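Local coordinates for protein stn1 (Schizosaccharomyces pombe, PDB 3KF6) that binds single-stranded telomeric DNA, interacts with Ten1 and is required for telomere maintenance, at residues 42-53 and 139-150. Numbering follows the deposited sequence.
Sequences WMGFPIRWIQIV and RMRYKKNLTKIS
Met43 reaches from a β-hairpin to helix 130-153 of this N-terminal OB-fold domain, a worked example of how a helix outside the barrel is held against a hairpin and the next strand by interlocking side chains. The type I' turn from Trp42 to Phe45 points Met43 CB at the helix, 4.0 Å from Ser150 OG, the hydroxyl that donates to Met43 O. Farther out, SD lies 3.5 Å from Thr147 OG1. The chain then bends at chi3 (-83°), bringing CE against Leu146 CB, a tight 3.5 Å, while the same methyl sits over the centre of one face of the Trp42 indole. Leu146 splits its two methyls between the hairpin's aromatics: CD1 approaches Trp42 CZ3 and CD2 meets Phe45 CE1. Lys143, whose CG lies 4.1 Å from Trp42 CZ2, carries its ammonium to Asp25 and to the C-terminal carboxylate of Asp105 of the Ten1 chain. At strand 49-53, the guanidinium of Arg139 lies nearly coplanar with the Gln51 amide (10°), with Val53 CG2 over one face. Arg139 NH2 gives a weak bond to Gln51 O and a second bond, 2.9 Å long, to Gln51 OE1, while a water links that OE1 to Arg139 NH1.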
ATOM      1  N   TRP A  42       5.672  19.701  -7.090  1.00 25.40           N
ATOM      2  CA  TRP A  42       5.374  19.273  -5.731  1.00 25.48           C
ATOM      3  C   TRP A  42       6.196  20.150  -4.795  1.00 25.91           C
ATOM      4  O   TRP A  42       7.424  20.102  -4.809  1.00 25.19           O
ATOM      5  CB  TRP A  42       5.740  17.792  -5.556  1.00 24.40           C
ATOM      6  CG  TRP A  42       5.376  17.221  -4.209  1.00 24.30           C
ATOM      7  CD1 TRP A  42       4.252  17.490  -3.481  1.00 25.64           C
ATOM      8  CD2 TRP A  42       6.128  16.266  -3.449  1.00 23.32           C
ATOM      9  NE1 TRP A  42       4.258  16.761  -2.312  1.00 24.51           N
ATOM     10  CE2 TRP A  42       5.398  16.003  -2.268  1.00 23.72           C
ATOM     11  CE3 TRP A  42       7.348  15.607  -3.651  1.00 24.92           C
ATOM     12  CZ2 TRP A  42       5.848  15.106  -1.291  1.00 23.19           C
ATOM     13  CZ3 TRP A  42       7.795  14.714  -2.680  1.00 23.28           C
ATOM     14  CH2 TRP A  42       7.044  14.474  -1.515  1.00 22.73           C
ATOM     15  N   MET A  43       5.509  20.961  -3.996  1.00 27.59           N
ATOM     16  CA  MET A  43       6.164  21.876  -3.070  1.00 30.32           C
ATOM     17  C   MET A  43       7.077  22.829  -3.836  1.00 31.84           C
ATOM     18  O   MET A  43       8.090  23.292  -3.311  1.00 32.83           O
ATOM     19  CB  MET A  43       6.978  21.106  -2.025  1.00 31.95           C
ATOM     20  CG  MET A  43       6.142  20.238  -1.103  1.00 34.43           C
ATOM     21  SD  MET A  43       7.098  19.607   0.295  1.00 37.38           S
ATOM     22  CE  MET A  43       7.875  18.177  -0.445  1.00 35.73           C
ATOM     23  N   GLY A  44       6.707  23.114  -5.084  1.00 33.01           N
ATOM     24  CA  GLY A  44       7.491  24.017  -5.909  1.00 34.31           C
ATOM     25  C   GLY A  44       8.575  23.323  -6.710  1.00 35.81           C
ATOM     26  O   GLY A  44       9.214  23.935  -7.567  1.00 37.17           O
ATOM     27  N   PHE A  45       8.783  22.041  -6.436  1.00 35.04           N
ATOM     28  CA  PHE A  45       9.803  21.265  -7.128  1.00 35.95           C
ATOM     29  C   PHE A  45       9.241  20.572  -8.365  1.00 34.12           C
ATOM     30  O   PHE A  45       8.145  20.016  -8.328  1.00 33.39           O
ATOM     31  CB  PHE A  45      10.384  20.218  -6.176  1.00 37.60           C
ATOM     32  CG  PHE A  45      11.056  20.804  -4.963  1.00 41.45           C
ATOM     33  CD1 PHE A  45      10.989  20.153  -3.735  1.00 42.89           C
ATOM     34  CD2 PHE A  45      11.771  21.995  -5.050  1.00 42.80           C
ATOM     35  CE1 PHE A  45      11.624  20.680  -2.610  1.00 44.43           C
ATOM     36  CE2 PHE A  45      12.410  22.529  -3.934  1.00 44.17           C
ATOM     37  CZ  PHE A  45      12.336  21.871  -2.712  1.00 44.15           C
ATOM     38  N   PRO A  46       9.983  20.607  -9.484  1.00 33.32           N
ATOM     39  CA  PRO A  46       9.524  19.961 -10.717  1.00 32.45           C
ATOM     40  C   PRO A  46       9.614  18.441 -10.597  1.00 30.77           C
ATOM     41  O   PRO A  46      10.664  17.902 -10.253  1.00 32.54           O
ATOM     42  CB  PRO A  46      10.467  20.527 -11.774  1.00 32.34           C
ATOM     43  CG  PRO A  46      11.735  20.736 -11.005  1.00 33.84           C
ATOM     44  CD  PRO A  46      11.238  21.345  -9.715  1.00 33.64           C
ATOM     45  N   ILE A  47       8.514  17.755 -10.879  1.00 29.67           N
ATOM     46  CA  ILE A  47       8.480  16.299 -10.771  1.00 29.95           C
ATOM     47  C   ILE A  47       7.972  15.619 -12.037  1.00 28.55           C
ATOM     48  O   ILE A  47       6.975  16.042 -12.626  1.00 29.07           O
ATOM     49  CB  ILE A  47       7.574  15.852  -9.595  1.00 29.51           C
ATOM     50  CG1 ILE A  47       8.098  16.426  -8.275  1.00 31.67           C
ATOM     51  CG2 ILE A  47       7.523  14.330  -9.520  1.00 29.18           C
ATOM     52  CD1 ILE A  47       9.464  15.913  -7.878  1.00 32.12           C
ATOM     53  N   ARG A  48       8.654  14.550 -12.437  1.00 27.06           N
ATOM     54  CA  ARG A  48       8.272  13.786 -13.617  1.00 25.40           C
ATOM     55  C   ARG A  48       8.370  12.289 -13.333  1.00 23.58           C
ATOM     56  O   ARG A  48       7.401  11.549 -13.518  1.00 25.76           O
ATOM     57  CB  ARG A  48       9.173  14.154 -14.804  1.00 26.90           C
ATOM     58  CG  ARG A  48       8.871  13.389 -16.095  1.00 27.38           C
ATOM     59  CD  ARG A  48       9.667  13.962 -17.268  1.00 29.65           C
ATOM     60  NE  ARG A  48       9.601  13.132 -18.472  1.00 30.13           N
ATOM     61  CZ  ARG A  48       8.499  12.906 -19.183  1.00 31.37           C
ATOM     62  NH1 ARG A  48       7.344  13.448 -18.822  1.00 31.62           N
ATOM     63  NH2 ARG A  48       8.554  12.137 -20.263  1.00 31.45           N
ATOM     64  N   TRP A  49       9.538  11.847 -12.874  1.00 22.44           N
ATOM     65  CA  TRP A  49       9.755  10.433 -12.576  1.00 21.71           C
ATOM     66  C   TRP A  49       9.543  10.153 -11.092  1.00 21.23           C
ATOM     67  O   TRP A  49      10.145  10.802 -10.233  1.00 21.21           O
ATOM     68  CB  TRP A  49      11.157  10.018 -13.011  1.00 22.32           C
ATOM     69  CG  TRP A  49      11.347  10.161 -14.495  1.00 25.77           C
ATOM     70  CD1 TRP A  49      11.999  11.171 -15.149  1.00 26.18           C
ATOM     71  CD2 TRP A  49      10.820   9.301 -15.512  1.00 26.59           C
ATOM     72  NE1 TRP A  49      11.908  10.991 -16.515  1.00 27.14           N
ATOM     73  CE2 TRP A  49      11.189   9.850 -16.762  1.00 26.26           C
ATOM     74  CE3 TRP A  49      10.067   8.118 -15.486  1.00 27.52           C
ATOM     75  CZ2 TRP A  49      10.830   9.254 -17.975  1.00 27.89           C
ATOM     76  CZ3 TRP A  49       9.709   7.528 -16.696  1.00 27.45           C
ATOM     77  CH2 TRP A  49      10.093   8.098 -17.922  1.00 28.94           C
ATOM     78  N   ILE A  50       8.692   9.168 -10.812  1.00 20.06           N
ATOM     79  CA  ILE A  50       8.326   8.811  -9.442  1.00 19.78           C
ATOM     80  C   ILE A  50       8.363   7.308  -9.175  1.00 17.94           C
ATOM     81  O   ILE A  50       8.230   6.495 -10.093  1.00 18.02           O
ATOM     82  CB  ILE A  50       6.891   9.309  -9.145  1.00 21.75           C
ATOM     83  CG1 ILE A  50       6.822  10.824  -9.345  1.00 22.28           C
ATOM     84  CG2 ILE A  50       6.473   8.935  -7.731  1.00 27.03           C
ATOM     85  CD1 ILE A  50       5.425  11.377  -9.264  1.00 27.57           C
ATOM     86  N   GLN A  51       8.535   6.949  -7.904  1.00 17.00           N
ATOM     87  CA  GLN A  51       8.543   5.549  -7.495  1.00 16.57           C
ATOM     88  C   GLN A  51       7.518   5.397  -6.372  1.00 16.57           C
ATOM     89  O   GLN A  51       7.480   6.212  -5.446  1.00 17.53           O
ATOM     90  CB  GLN A  51       9.920   5.144  -6.968  1.00 17.08           C
ATOM     91  CG  GLN A  51      10.042   3.657  -6.638  1.00 19.55           C
ATOM     92  CD  GLN A  51      11.218   3.359  -5.724  1.00 21.09           C
ATOM     93  OE1 GLN A  51      11.220   3.743  -4.554  1.00 22.26           O
ATOM     94  NE2 GLN A  51      12.229   2.678  -6.255  1.00 23.45           N
ATOM     95  N   ILE A  52       6.683   4.368  -6.461  1.00 15.61           N
ATOM     96  CA  ILE A  52       5.693   4.109  -5.425  1.00 15.99           C
ATOM     97  C   ILE A  52       5.782   2.647  -5.004  1.00 16.03           C
ATOM     98  O   ILE A  52       6.285   1.802  -5.754  1.00 14.23           O
ATOM     99  CB  ILE A  52       4.241   4.450  -5.892  1.00 15.34           C
ATOM    100  CG1 ILE A  52       3.834   3.612  -7.110  1.00 17.73           C
ATOM    101  CG2 ILE A  52       4.144   5.928  -6.238  1.00 16.28           C
ATOM    102  CD1 ILE A  52       3.177   2.309  -6.758  1.00 20.15           C
ATOM    103  N   VAL A  53       5.324   2.360  -3.789  1.00 14.89           N
ATOM    104  CA  VAL A  53       5.357   1.000  -3.264  1.00 14.45           C
ATOM    105  C   VAL A  53       4.067   0.717  -2.510  1.00 14.83           C
ATOM    106  O   VAL A  53       3.684   1.479  -1.619  1.00 15.93           O
ATOM    107  CB  VAL A  53       6.534   0.797  -2.275  1.00 13.71           C
ATOM    108  CG1 VAL A  53       6.449  -0.592  -1.659  1.00 14.63           C
ATOM    109  CG2 VAL A  53       7.869   0.971  -2.989  1.00 14.51           C
ATOM    110  N   ARG A 139      10.441   7.175   2.113  1.00 17.37           N
ATOM    111  CA  ARG A 139       9.507   8.224   1.721  1.00 16.71           C
ATOM    112  C   ARG A 139       9.302   9.315   2.765  1.00 16.94           C
ATOM    113  O   ARG A 139       9.174  10.488   2.422  1.00 16.92           O
ATOM    114  CB  ARG A 139       8.173   7.595   1.318  1.00 15.92           C
ATOM    115  CG  ARG A 139       8.288   6.958  -0.055  1.00 14.33           C
ATOM    116  CD  ARG A 139       7.228   5.918  -0.377  1.00 12.73           C
ATOM    117  NE  ARG A 139       7.462   5.450  -1.740  1.00 13.16           N
ATOM    118  CZ  ARG A 139       8.494   4.697  -2.113  1.00 13.24           C
ATOM    119  NH1 ARG A 139       9.396   4.287  -1.225  1.00 15.77           N
ATOM    120  NH2 ARG A 139       8.665   4.408  -3.398  1.00 14.98           N
ATOM    121  N   MET A 140       9.272   8.944   4.040  1.00 16.19           N
ATOM    122  CA  MET A 140       9.093   9.955   5.070  1.00 17.08           C
ATOM    123  C   MET A 140      10.341  10.834   5.162  1.00 18.40           C
ATOM    124  O   MET A 140      10.240  12.047   5.351  1.00 22.25           O
ATOM    125  CB  MET A 140       8.776   9.296   6.417  1.00 17.77           C
ATOM    126  CG  MET A 140       7.375   8.699   6.464  1.00 18.01           C
ATOM    127  SD  MET A 140       6.934   7.983   8.073  1.00 21.46           S
ATOM    128  CE  MET A 140       7.811   6.418   7.963  1.00 20.85           C
ATOM    129  N   ARG A 141      11.510  10.226   5.001  1.00 20.79           N
ATOM    130  CA  ARG A 141      12.761  10.971   5.061  1.00 22.92           C
ATOM    131  C   ARG A 141      12.864  11.918   3.866  1.00 23.20           C
ATOM    132  O   ARG A 141      13.250  13.078   4.012  1.00 22.29           O
ATOM    133  CB  ARG A 141      13.953  10.009   5.069  1.00 27.16           C
ATOM    134  CG  ARG A 141      15.294  10.699   5.284  1.00 33.65           C
ATOM    135  CD  ARG A 141      16.448   9.705   5.282  1.00 38.16           C
ATOM    136  NE  ARG A 141      17.720  10.359   5.576  1.00 44.24           N
ATOM    137  CZ  ARG A 141      18.896   9.739   5.594  1.00 46.09           C
ATOM    138  NH1 ARG A 141      18.970   8.441   5.334  1.00 47.71           N
ATOM    139  NH2 ARG A 141      19.999  10.420   5.876  1.00 47.61           N
ATOM    140  N   TYR A 142      12.512  11.417   2.685  1.00 21.40           N
ATOM    141  CA  TYR A 142      12.568  12.221   1.470  1.00 21.56           C
ATOM    142  C   TYR A 142      11.626  13.417   1.567  1.00 20.89           C
ATOM    143  O   TYR A 142      12.009  14.549   1.255  1.00 21.41           O
ATOM    144  CB  TYR A 142      12.198  11.359   0.260  1.00 21.76           C
ATOM    145  CG  TYR A 142      12.498  12.005  -1.074  1.00 22.91           C
ATOM    146  CD1 TYR A 142      11.478  12.532  -1.861  1.00 23.64           C
ATOM    147  CD2 TYR A 142      13.807  12.085  -1.549  1.00 23.74           C
ATOM    148  CE1 TYR A 142      11.753  13.124  -3.095  1.00 24.86           C
ATOM    149  CE2 TYR A 142      14.091  12.674  -2.777  1.00 26.14           C
ATOM    150  CZ  TYR A 142      13.060  13.189  -3.543  1.00 25.41           C
ATOM    151  OH  TYR A 142      13.344  13.767  -4.757  1.00 29.67           O
ATOM    152  N   LYS A 143      10.395  13.172   2.005  1.00 20.40           N
ATOM    153  CA  LYS A 143       9.417  14.246   2.134  1.00 20.46           C
ATOM    154  C   LYS A 143       9.862  15.298   3.147  1.00 21.86           C
ATOM    155  O   LYS A 143       9.674  16.494   2.933  1.00 22.96           O
ATOM    156  CB  LYS A 143       8.053  13.685   2.545  1.00 20.30           C
ATOM    157  CG  LYS A 143       6.965  14.744   2.654  1.00 20.99           C
ATOM    158  CD  LYS A 143       5.599  14.095   2.814  1.00 23.86           C
ATOM    159  CE  LYS A 143       4.470  15.111   2.698  1.00 25.37           C
ATOM    160  NZ  LYS A 143       3.139  14.457   2.848  1.00 26.61           N
ATOM    161  N   LYS A 144      10.445  14.855   4.255  1.00 22.27           N
ATOM    162  CA  LYS A 144      10.894  15.797   5.276  1.00 24.46           C
ATOM    163  C   LYS A 144      12.004  16.693   4.739  1.00 24.55           C
ATOM    164  O   LYS A 144      11.994  17.904   4.969  1.00 25.13           O
ATOM    165  CB  LYS A 144      11.358  15.048   6.523  1.00 24.60           C
ATOM    166  CG  LYS A 144      10.202  14.461   7.316  1.00 30.36           C
ATOM    167  CD  LYS A 144      10.673  13.597   8.475  1.00 32.98           C
ATOM    168  CE  LYS A 144       9.479  13.024   9.230  1.00 35.76           C
ATOM    169  NZ  LYS A 144       9.883  12.007  10.237  1.00 36.34           N
ATOM    170  N   ASN A 145      12.946  16.107   4.010  1.00 25.00           N
ATOM    171  CA  ASN A 145      14.041  16.889   3.450  1.00 27.13           C
ATOM    172  C   ASN A 145      13.556  17.883   2.398  1.00 27.74           C
ATOM    173  O   ASN A 145      13.971  19.043   2.400  1.00 26.91           O
ATOM    174  CB  ASN A 145      15.111  15.972   2.854  1.00 30.13           C
ATOM    175  CG  ASN A 145      15.986  15.340   3.919  1.00 32.81           C
ATOM    176  OD1 ASN A 145      16.372  15.999   4.886  1.00 38.54           O
ATOM    177  ND2 ASN A 145      16.313  14.066   3.745  1.00 33.87           N
ATOM    178  N   LEU A 146      12.679  17.444   1.500  1.00 27.57           N
ATOM    179  CA  LEU A 146      12.178  18.358   0.481  1.00 28.66           C
ATOM    180  C   LEU A 146      11.386  19.499   1.111  1.00 29.45           C
ATOM    181  O   LEU A 146      11.450  20.636   0.644  1.00 29.85           O
ATOM    182  CB  LEU A 146      11.303  17.624  -0.540  1.00 29.79           C
ATOM    183  CG  LEU A 146      12.013  16.734  -1.565  1.00 31.78           C
ATOM    184  CD1 LEU A 146      11.018  16.339  -2.654  1.00 33.34           C
ATOM    185  CD2 LEU A 146      13.183  17.480  -2.188  1.00 33.40           C
ATOM    186  N   THR A 147      10.650  19.200   2.177  1.00 28.97           N
ATOM    187  CA  THR A 147       9.857  20.216   2.866  1.00 29.85           C
ATOM    188  C   THR A 147      10.763  21.298   3.456  1.00 30.77           C
ATOM    189  O   THR A 147      10.456  22.487   3.362  1.00 29.75           O
ATOM    190  CB  THR A 147       9.017  19.597   4.005  1.00 29.98           C
ATOM    191  OG1 THR A 147       8.130  18.608   3.468  1.00 29.88           O
ATOM    192  CG2 THR A 147       8.196  20.671   4.705  1.00 29.53           C
ATOM    193  N   LYS A 148      11.875  20.884   4.060  1.00 31.95           N
ATOM    194  CA  LYS A 148      12.821  21.822   4.655  1.00 34.07           C
ATOM    195  C   LYS A 148      13.443  22.712   3.587  1.00 33.87           C
ATOM    196  O   LYS A 148      13.555  23.927   3.762  1.00 32.77           O
ATOM    197  CB  LYS A 148      13.920  21.065   5.414  1.00 36.90           C
ATOM    198  CG  LYS A 148      13.419  20.240   6.586  1.00 40.59           C
ATOM    199  CD  LYS A 148      14.570  19.610   7.353  1.00 45.14           C
ATOM    200  CE  LYS A 148      14.058  18.839   8.557  1.00 45.48           C
ATOM    201  NZ  LYS A 148      15.166  18.283   9.378  1.00 46.06           N
ATOM    202  N   ILE A 149      13.853  22.095   2.485  1.00 32.89           N
ATOM    203  CA  ILE A 149      14.460  22.827   1.380  1.00 32.66           C
ATOM    204  C   ILE A 149      13.475  23.850   0.836  1.00 33.88           C
ATOM    205  O   ILE A 149      13.825  25.008   0.612  1.00 33.32           O
ATOM    206  CB  ILE A 149      14.862  21.879   0.235  1.00 31.30           C
ATOM    207  CG1 ILE A 149      15.928  20.900   0.725  1.00 31.65           C
ATOM    208  CG2 ILE A 149      15.377  22.681  -0.953  1.00 33.06           C
ATOM    209  CD1 ILE A 149      16.276  19.826  -0.282  1.00 30.12           C
ATOM    210  N   SER A 150      12.236  23.415   0.632  1.00 34.74           N
ATOM    211  CA  SER A 150      11.193  24.289   0.115  1.00 36.50           C
ATOM    212  C   SER A 150      10.953  25.476   1.040  1.00 37.66           C
ATOM    213  O   SER A 150      10.712  26.589   0.577  1.00 38.52           O
ATOM    214  CB  SER A 150       9.890  23.507  -0.063  1.00 36.00           C
ATOM    215  OG  SER A 150       8.843  24.354  -0.501  1.00 35.38           O
TER
HETATM  216  O   HOH W   1      11.526   2.598  -2.024  1.00 26.09           O